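Local structure of CELL division inhibitor (Pyrococcus furiosus, 1G3Q) at residues 6-11 with 137-142. The protein binds ADP and is probably a MinD-type P-loop ATPase that hydrolyses ATP and takes part in cell-division control. Sequence-based numbering, arbitrary orientation.
Sequences SIVSGK and ALLVTN
Ser9 holds OG anti to its backbone N (chi1 -177°), which carries the hydroxyl across to Val140 O, 2.8 Å from OG; Ile7 lays its CG2 methyl obliquely against Val140 CG2, 3.6 Å away. The other branch of Ile7, ending in CD1, runs alongside Leu138, both pointing the same way, with CD1 4.0 Å from Leu138 CD2. On the other face of the sheet Val8 and Leu139 meet: Val8 keeps CG1 anti to its carbonyl carbon (chi1 -49°), leaving CG2 between N and the carbonyl carbon, where it reaches Leu139 CD2 at 3.5 Å.

Between these two layers the parallel strands are laced by backbone bonds. Leu138 N gives to Ser6 O at 2.8 Å, and Leu138 O takes the amide of Val8, whose nitrogen is 3.1 Å away. Val8 O then receives Val140 N at 2.7 Å. Leu138 thus uses both its amide and its carbonyl, gripping Ser6 and Val8 on either side of Ile7. This pairing joins two adjacent interior strands of the sheet, 3-8 and 136-141. Helix 16-29 packs over the Ile7 and Leu138 side, its Thr20 touching Ile7 and its Val19 and Leu23 touching Leu138.

Beyond the last bridge, the chain of Ser9 and Gly10 turns into the Walker A loop, where Ser9 OG and Thr14 OG1 are hydrogen-bonded. The hydroxyl therefore lies between the end of strand 136-141 and a residue seen to bind ADP. Apolar contacts on both faces and the backbone bonds hold the two strands together, while the buried Ser9 hydroxyl, near both Val140 O and Thr14 OG1, links the root of the phosphate-binding loop to strand 136-141 and probably helps to position it.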
loop_
_atom_site.group_PDB
_atom_site.type_symbol
_atom_site.label_atom_id
_atom_site.label_comp_id
_atom_site.label_asym_id
_atom_site.label_seq_id
_atom_site.Cartn_x
_atom_site.Cartn_y
_atom_site.Cartn_z
ATOM N N SER A 6 6.803 -1.912 -0.551
ATOM C CA SER A 6 6.215 -1.259 0.611
ATOM C C SER A 6 5.557 0.049 0.178
ATOM O O SER A 6 6.184 0.882 -0.480
ATOM C CB SER A 6 7.289 -0.972 1.666
ATOM O OG SER A 6 7.875 -2.173 2.138
ATOM N N ILE A 7 4.286 0.215 0.535
ATOM C CA ILE A 7 3.529 1.421 0.204
ATOM C C ILE A 7 3.664 2.272 1.457
ATOM O O ILE A 7 3.069 1.962 2.485
ATOM C CB ILE A 7 2.043 1.091 -0.053
ATOM C CG1 ILE A 7 1.935 -0.054 -1.067
ATOM C CG2 ILE A 7 1.311 2.323 -0.568
ATOM C CD1 ILE A 7 2.630 0.214 -2.393
ATOM N N VAL A 8 4.433 3.352 1.362
ATOM C CA VAL A 8 4.718 4.181 2.532
ATOM C C VAL A 8 4.403 5.665 2.432
ATOM O O VAL A 8 4.063 6.178 1.368
ATOM C CB VAL A 8 6.212 4.052 2.894
ATOM C CG1 VAL A 8 6.606 2.580 2.944
ATOM C CG2 VAL A 8 7.063 4.782 1.851
ATOM N N SER A 9 4.539 6.348 3.565
ATOM C CA SER A 9 4.293 7.782 3.632
ATOM C C SER A 9 4.851 8.395 4.908
ATOM O O SER A 9 5.129 7.694 5.886
ATOM C CB SER A 9 2.797 8.077 3.557
ATOM O OG SER A 9 2.570 9.474 3.562
ATOM N N GLY A 10 5.009 9.714 4.888
ATOM C CA GLY A 10 5.509 10.416 6.052
ATOM C C GLY A 10 4.358 10.723 6.987
ATOM O O GLY A 10 4.552 10.921 8.185
ATOM N N LYS A 11 3.150 10.759 6.438
ATOM C CA LYS A 11 1.961 11.045 7.232
ATOM C C LYS A 11 0.829 10.076 6.920
ATOM O O LYS A 11 0.805 9.453 5.860
ATOM C CB LYS A 11 1.469 12.470 6.969
ATOM C CG LYS A 11 2.440 13.566 7.374
ATOM C CD LYS A 11 1.812 14.937 7.144
ATOM C CE LYS A 11 2.713 16.059 7.627
ATOM N NZ LYS A 11 2.081 17.386 7.383
ATOM N N ALA A 137 10.175 0.382 -2.475
ATOM C CA ALA A 137 9.291 1.310 -1.791
ATOM C C ALA A 137 8.619 2.283 -2.751
ATOM O O ALA A 137 9.261 2.862 -3.630
ATOM C CB ALA A 137 10.064 2.084 -0.723
ATOM N N LEU A 138 7.311 2.441 -2.581
ATOM C CA LEU A 138 6.542 3.370 -3.394
ATOM C C LEU A 138 6.072 4.442 -2.423
ATOM O O LEU A 138 5.224 4.188 -1.570
ATOM C CB LEU A 138 5.334 2.676 -4.032
ATOM C CG LEU A 138 4.422 3.579 -4.870
ATOM C CD1 LEU A 138 5.207 4.152 -6.043
ATOM C CD2 LEU A 138 3.221 2.788 -5.377
ATOM N N LEU A 139 6.637 5.636 -2.545
ATOM C CA LEU A 139 6.279 6.729 -1.657
ATOM C C LEU A 139 4.924 7.319 -2.016
ATOM O O LEU A 139 4.641 7.585 -3.185
ATOM C CB LEU A 139 7.347 7.831 -1.714
ATOM C CG LEU A 139 8.817 7.397 -1.653
ATOM C CD1 LEU A 139 9.702 8.642 -1.595
ATOM C CD2 LEU A 139 9.064 6.522 -0.439
ATOM N N VAL A 140 4.084 7.511 -1.005
ATOM C CA VAL A 140 2.766 8.095 -1.211
ATOM C C VAL A 140 2.722 9.408 -0.442
ATOM O O VAL A 140 3.020 9.445 0.751
ATOM C CB VAL A 140 1.642 7.169 -0.693
ATOM C CG1 VAL A 140 0.296 7.842 -0.877
ATOM C CG2 VAL A 140 1.675 5.844 -1.441
ATOM N N THR A 141 2.356 10.482 -1.129
ATOM C CA THR A 141 2.305 11.793 -0.501
ATOM C C THR A 141 1.205 12.665 -1.086
ATOM O O THR A 141 0.661 12.370 -2.149
ATOM C CB THR A 141 3.641 12.537 -0.688
ATOM O OG1 THR A 141 3.595 13.796 -0.004
ATOM C CG2 THR A 141 3.897 12.788 -2.170
ATOM N N ASN A 142 0.879 13.738 -0.375
ATOM C CA ASN A 142 -0.124 14.683 -0.837
ATOM C C ASN A 142 0.636 15.937 -1.265
ATOM O O ASN A 142 1.826 16.065 -0.980
ATOM C CB ASN A 142 -1.121 15.001 0.277
ATOM C CG ASN A 142 -1.899 13.775 0.722
ATOM O OD1 ASN A 142 -2.208 12.895 -0.086
ATOM N ND2 ASN A 142 -2.232 13.717 2.007
#